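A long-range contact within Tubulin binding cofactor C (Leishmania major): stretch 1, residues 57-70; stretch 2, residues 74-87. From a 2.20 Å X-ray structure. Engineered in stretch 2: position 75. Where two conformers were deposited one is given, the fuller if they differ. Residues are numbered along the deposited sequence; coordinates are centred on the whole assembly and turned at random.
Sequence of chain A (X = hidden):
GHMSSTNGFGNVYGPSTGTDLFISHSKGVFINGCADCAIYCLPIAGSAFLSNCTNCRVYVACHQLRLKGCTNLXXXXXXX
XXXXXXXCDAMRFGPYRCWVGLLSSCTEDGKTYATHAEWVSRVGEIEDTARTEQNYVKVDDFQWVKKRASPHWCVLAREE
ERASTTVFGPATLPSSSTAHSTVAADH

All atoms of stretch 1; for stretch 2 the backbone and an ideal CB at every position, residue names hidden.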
# COMPACT_ATOMS: atom_id res chain seq x y z
N ARG A 57 8.64 3.10 1.80
CA ARG A 57 8.01 1.90 2.35
C ARG A 57 6.53 2.23 2.50
O ARG A 57 6.19 3.18 3.19
CB ARG A 57 8.61 1.57 3.73
CG ARG A 57 9.82 0.68 3.77
CD ARG A 57 11.00 1.28 3.04
NE ARG A 57 11.31 2.66 3.41
CZ ARG A 57 12.07 3.46 2.67
NH1 ARG A 57 12.62 3.00 1.52
NH2 ARG A 57 12.28 4.72 3.06
N VAL A 58 5.66 1.45 1.85
CA VAL A 58 4.22 1.76 1.76
C VAL A 58 3.37 0.61 2.29
O VAL A 58 3.62 -0.55 1.94
CB VAL A 58 3.85 2.02 0.31
CG1 VAL A 58 2.41 2.49 0.16
CG2 VAL A 58 4.79 3.07 -0.27
N TYR A 59 2.44 0.91 3.21
CA TYR A 59 1.54 -0.08 3.80
C TYR A 59 0.16 0.32 3.37
O TYR A 59 -0.33 1.36 3.76
CB TYR A 59 1.66 -0.10 5.32
CG TYR A 59 3.07 -0.39 5.84
CD1 TYR A 59 4.03 0.59 5.87
CD2 TYR A 59 3.44 -1.66 6.26
CE1 TYR A 59 5.32 0.33 6.30
CE2 TYR A 59 4.74 -1.95 6.69
CZ TYR A 59 5.68 -0.94 6.72
OH TYR A 59 6.96 -1.17 7.19
N VAL A 60 -0.48 -0.48 2.53
CA VAL A 60 -1.79 -0.11 1.96
C VAL A 60 -2.69 -1.33 1.74
O VAL A 60 -2.23 -2.39 1.26
CB VAL A 60 -1.60 0.65 0.61
CG1 VAL A 60 -0.82 -0.17 -0.39
CG2 VAL A 60 -2.92 1.14 0.03
N ALA A 61 -3.96 -1.16 2.10
CA ALA A 61 -5.01 -2.06 1.69
C ALA A 61 -5.92 -1.32 0.72
O ALA A 61 -6.26 -0.15 0.96
CB ALA A 61 -5.80 -2.55 2.90
N CYS A 62 -6.37 -2.01 -0.33
CA CYS A 62 -7.18 -1.40 -1.38
C CYS A 62 -7.85 -2.43 -2.27
O CYS A 62 -7.55 -3.62 -2.19
CB CYS A 62 -6.33 -0.44 -2.21
SG CYS A 62 -4.86 -1.20 -2.93
N HIS A 63 -8.80 -1.99 -3.09
CA HIS A 63 -9.46 -2.85 -4.08
C HIS A 63 -8.62 -3.08 -5.34
O HIS A 63 -8.54 -4.22 -5.87
CB HIS A 63 -10.78 -2.21 -4.51
CG HIS A 63 -11.79 -2.16 -3.44
ND1 HIS A 63 -13.10 -1.81 -3.67
CD2 HIS A 63 -11.69 -2.40 -2.11
CE1 HIS A 63 -13.76 -1.82 -2.53
NE2 HIS A 63 -12.93 -2.17 -1.57
N GLN A 64 -8.00 -1.99 -5.82
CA GLN A 64 -7.04 -2.04 -6.92
C GLN A 64 -5.80 -1.22 -6.56
O GLN A 64 -5.92 -0.21 -5.88
CB GLN A 64 -7.65 -1.50 -8.20
CG GLN A 64 -8.87 -2.26 -8.68
CD GLN A 64 -10.17 -1.68 -8.18
OE1 GLN A 64 -10.21 -0.56 -7.70
NE2 GLN A 64 -11.23 -2.46 -8.24
N LEU A 65 -4.63 -1.68 -7.00
CA LEU A 65 -3.37 -1.01 -6.76
C LEU A 65 -2.63 -0.86 -8.08
O LEU A 65 -2.42 -1.83 -8.79
CB LEU A 65 -2.50 -1.77 -5.76
CG LEU A 65 -1.12 -1.18 -5.42
CD1 LEU A 65 -1.22 0.24 -4.91
CD2 LEU A 65 -0.38 -2.04 -4.40
N ARG A 66 -2.27 0.37 -8.42
CA ARG A 66 -1.46 0.60 -9.62
C ARG A 66 -0.28 1.53 -9.32
O ARG A 66 -0.42 2.56 -8.69
CB ARG A 66 -2.31 1.15 -10.76
CG ARG A 66 -1.50 1.38 -12.03
CD ARG A 66 -2.32 1.18 -13.29
NE ARG A 66 -1.54 1.33 -14.53
CZ ARG A 66 -1.99 0.99 -15.74
NH1 ARG A 66 -3.19 0.42 -15.89
NH2 ARG A 66 -1.25 1.20 -16.81
N LEU A 67 0.88 1.14 -9.81
CA LEU A 67 2.09 1.95 -9.64
C LEU A 67 2.74 2.27 -11.00
O LEU A 67 2.86 1.41 -11.86
CB LEU A 67 3.09 1.25 -8.73
CG LEU A 67 2.63 1.05 -7.28
CD1 LEU A 67 2.23 -0.39 -7.07
CD2 LEU A 67 3.74 1.41 -6.32
N LYS A 68 3.15 3.52 -11.17
CA LYS A 68 3.76 3.97 -12.41
C LYS A 68 5.00 4.81 -12.12
O LYS A 68 4.94 5.73 -11.33
CB LYS A 68 2.78 4.79 -13.25
CG LYS A 68 3.40 5.30 -14.54
CD LYS A 68 2.37 5.88 -15.50
CE LYS A 68 3.04 6.25 -16.81
NZ LYS A 68 2.07 6.94 -17.71
N GLY A 69 6.10 4.49 -12.77
CA GLY A 69 7.31 5.29 -12.67
C GLY A 69 7.92 5.29 -11.28
O GLY A 69 8.53 6.28 -10.89
N CYS A 70 7.80 4.18 -10.56
CA CYS A 70 8.33 4.06 -9.20
C CYS A 70 9.61 3.17 -9.14
O CYS A 70 9.72 2.22 -9.88
CB CYS A 70 7.26 3.49 -8.26
SG CYS A 70 5.77 4.53 -8.08
N UNK A 74 9.20 -0.61 -1.17
CA UNK A 74 8.80 -1.84 -0.48
C UNK A 74 7.31 -1.70 -0.23
O UNK A 74 6.88 -0.78 0.49
CB UNK A 74 9.58 -2.06 0.82
N UNK A 75 6.51 -2.55 -0.87
CA UNK A 75 5.04 -2.44 -0.86
C UNK A 75 4.44 -3.52 0.01
O UNK A 75 4.52 -4.71 -0.34
CB UNK A 75 4.47 -2.53 -2.28
N UNK A 76 3.81 -3.14 1.13
CA UNK A 76 3.13 -4.07 2.03
C UNK A 76 1.63 -3.97 1.81
O UNK A 76 0.97 -3.01 2.23
CB UNK A 76 3.48 -3.78 3.49
N UNK A 77 1.08 -4.98 1.14
CA UNK A 77 -0.13 -4.84 0.39
C UNK A 77 -1.19 -5.90 0.75
O UNK A 77 -0.89 -7.09 0.84
CB UNK A 77 0.20 -4.91 -1.10
N UNK A 78 -2.44 -5.44 0.91
CA UNK A 78 -3.61 -6.32 0.91
C UNK A 78 -4.54 -5.77 -0.17
O UNK A 78 -5.16 -4.73 -0.00
CB UNK A 78 -4.29 -6.38 2.28
N UNK A 79 -4.61 -6.48 -1.28
CA UNK A 79 -5.35 -6.02 -2.44
C UNK A 79 -6.38 -7.02 -2.89
O UNK A 79 -6.08 -8.19 -2.97
CB UNK A 79 -4.39 -5.71 -3.59
N UNK A 80 -7.57 -6.55 -3.26
CA UNK A 80 -8.63 -7.40 -3.77
C UNK A 80 -8.29 -7.92 -5.15
O UNK A 80 -8.89 -8.87 -5.58
CB UNK A 80 -9.96 -6.64 -3.80
N UNK A 81 -7.36 -7.27 -5.85
CA UNK A 81 -6.95 -7.74 -7.17
C UNK A 81 -5.41 -7.76 -7.30
O UNK A 81 -4.70 -7.30 -6.41
CB UNK A 81 -7.56 -6.85 -8.25
N UNK A 82 -4.90 -8.29 -8.40
CA UNK A 82 -3.46 -8.27 -8.64
C UNK A 82 -2.91 -6.83 -8.87
O UNK A 82 -3.38 -6.12 -9.73
CB UNK A 82 -3.14 -9.15 -9.85
N UNK A 83 -1.95 -6.39 -8.06
CA UNK A 83 -1.31 -5.09 -8.32
C UNK A 83 -0.71 -5.01 -9.71
O UNK A 83 -0.19 -6.02 -10.22
CB UNK A 83 -0.22 -4.82 -7.28
N UNK A 84 -0.83 -3.85 -10.35
CA UNK A 84 -0.27 -3.59 -11.68
C UNK A 84 0.90 -2.62 -11.53
O UNK A 84 0.76 -1.58 -10.88
CB UNK A 84 -1.33 -3.03 -12.63
N UNK A 85 2.03 -2.93 -12.15
CA UNK A 85 3.12 -1.95 -12.24
C UNK A 85 3.44 -1.61 -13.69
O UNK A 85 3.13 -2.37 -14.61
CB UNK A 85 4.37 -2.48 -11.54
N UNK A 86 4.04 -0.44 -13.87
CA UNK A 86 4.36 0.10 -15.17
C UNK A 86 5.55 1.05 -15.06
O UNK A 86 5.49 2.02 -14.30
CB UNK A 86 3.15 0.81 -15.77
N UNK A 87 6.62 0.78 -15.81
CA UNK A 87 7.85 1.57 -15.69
C UNK A 87 8.33 1.65 -14.22
O UNK A 87 8.65 2.73 -13.72
CB UNK A 87 7.62 2.98 -16.25

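Position 74 pairs in parallel with Arg57, its ideal CB 4.0 Å from Arg57 CG; acidic, polar or small side chains would suit a site beside an arginine. It is Asp74, which packs CB against Arg57 CG at 4.1 Å, while Asp74 O accepts from Val58 N at 2.9 Å.

At position 75 the CB turns to the face carrying Val58, its ideal CB 5.3 Å from Leu65 CD2. That apolar setting suits leucine, isoleucine, methionine or another sizeable hydrophobic. Met75, an engineered selenomethionine, folds through three m torsions, bringing SE within 3.7 Å of both Val58 CB and Leu67 CD2.

Position 76 lies on the Tyr59 face, its ideal CB 3.5 Å from Tyr59 CD2; a flat ring or slim aliphatic could follow that surface. Tyr76 has its ring at 8° to that of Tyr59, but slid so that they barely overlap. Tyr76 N donates to Val58 O at 2.7 Å.

Position 77 sees Leu65 CD2 4.4 Å from its ideal CB, and strand angles (-128/135) suit a beta-branched residue. Val77 sets CG2 3.6 Å from Leu65 CD2.

Position 78 pairs with Ala61, whose small side chain leaves latitude for many sizes. Trp78 CB touches Ala61 CB at 4.1 Å, and its indole leads away.

Position 79 adjoins Cys62 and Leu65, where a small or medium apolar residue would fit. Cys79 places SG 4.1 Å from Cys62 SG.

At position 80 the ideal CB points toward stretch 1, 3.5 Å from His63 O, which a small residue satisfies, though others are not excluded; Ala80 N donates to Cys62 O at 3.1 Å. At position 81, an acceptor, His63 O, lies 3.7 Å from the ideal CB, so a short donor suits. Ser81 OG donates to His63 O at 2.8 Å.

The CB at position 82 points away, with nothing of stretch 1 within 5.5 Å, so stretch 1 sets no preference: Thr82. Position 83, with phi -56°, permits proline, and Leu65 CD2 welcomes an apolar group; Pro83 CB lies 4.1 Å from Leu65 CD2.

Position 84 begins the second ladder, shifted by one, beside Arg66; aliphatics or acids could serve. Ile84 lays CG2 over one face of the guanidinium, 4.1 Å from Arg66 NE.

Position 85 joins the Leu67 face, suiting an aliphatic; Ile85 CG2 meets Leu67 CD1 at 4.1 Å.

At position 86 the ideal CB lies 4.5 Å from Arg66 NH2, on the face also carrying Lys68; an acid suits best, though glutamine would serve. Glu86 OE1 forms a salt bridge with Arg66 NH2 at 2.9 Å.

Position 87 has positive phi (53°), comfortable for glycine or asparagine, yet it is Glu87, whose OE1 lies 3.9 Å from Lys68 CE.

Stretch 2 74-87: DMYVWCASTPIIEE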
# COMPACT_ATOMS: atom_id res chain seq x y z
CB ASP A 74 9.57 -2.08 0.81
CG ASP A 74 11.04 -2.48 0.58
OD1 ASP A 74 11.41 -2.83 -0.56
OD2 ASP A 74 11.83 -2.40 1.56
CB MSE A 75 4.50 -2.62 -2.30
CG MSE A 75 4.93 -1.61 -3.37
SE MSE A 75 4.53 0.23 -2.86
CE MSE A 75 2.59 -0.08 -2.64
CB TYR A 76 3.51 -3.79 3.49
CG TYR A 76 5.00 -3.98 3.77
CD1 TYR A 76 5.91 -2.94 3.56
CD2 TYR A 76 5.48 -5.19 4.19
CE1 TYR A 76 7.28 -3.12 3.82
CE2 TYR A 76 6.82 -5.38 4.45
CZ TYR A 76 7.72 -4.35 4.26
OH TYR A 76 9.06 -4.59 4.50
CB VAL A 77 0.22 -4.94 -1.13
CG1 VAL A 77 -1.03 -5.02 -1.99
CG2 VAL A 77 1.07 -3.77 -1.55
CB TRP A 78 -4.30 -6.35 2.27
CG TRP A 78 -5.32 -7.50 2.48
CD1 TRP A 78 -6.25 -7.97 1.58
CD2 TRP A 78 -5.48 -8.29 3.66
NE1 TRP A 78 -6.96 -9.01 2.14
CE2 TRP A 78 -6.51 -9.22 3.42
CE3 TRP A 78 -4.82 -8.32 4.89
CZ2 TRP A 78 -6.91 -10.16 4.38
CZ3 TRP A 78 -5.21 -9.24 5.84
CH2 TRP A 78 -6.24 -10.16 5.58
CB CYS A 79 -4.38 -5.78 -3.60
SG CYS A 79 -5.12 -4.76 -4.90
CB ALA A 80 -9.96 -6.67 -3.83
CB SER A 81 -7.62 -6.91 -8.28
OG SER A 81 -7.42 -5.50 -8.11
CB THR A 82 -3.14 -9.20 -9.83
OG1 THR A 82 -3.47 -10.54 -9.44
CG2 THR A 82 -1.68 -9.13 -10.19
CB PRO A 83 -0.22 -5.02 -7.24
CG PRO A 83 -0.74 -5.88 -6.12
CD PRO A 83 -1.47 -6.99 -6.81
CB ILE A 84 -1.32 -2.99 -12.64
CG1 ILE A 84 -2.48 -3.97 -12.87
CG2 ILE A 84 -0.69 -2.65 -13.98
CD1 ILE A 84 -3.64 -3.44 -13.69
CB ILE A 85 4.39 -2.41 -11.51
CG1 ILE A 85 4.95 -3.70 -12.09
CG2 ILE A 85 4.10 -2.58 -10.04
CD1 ILE A 85 6.31 -4.08 -11.51
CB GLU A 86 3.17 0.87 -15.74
CG GLU A 86 3.40 1.37 -17.15
CD GLU A 86 2.28 2.26 -17.68
OE1 GLU A 86 1.29 2.52 -16.95
OE2 GLU A 86 2.41 2.68 -18.86
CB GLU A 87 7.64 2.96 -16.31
CG GLU A 87 7.63 2.92 -17.84
CD GLU A 87 6.92 4.10 -18.51
OE1 GLU A 87 6.60 5.11 -17.84
OE2 GLU A 87 6.65 4.01 -19.72
O HOH W 1 -5.08 -4.10 -8.67
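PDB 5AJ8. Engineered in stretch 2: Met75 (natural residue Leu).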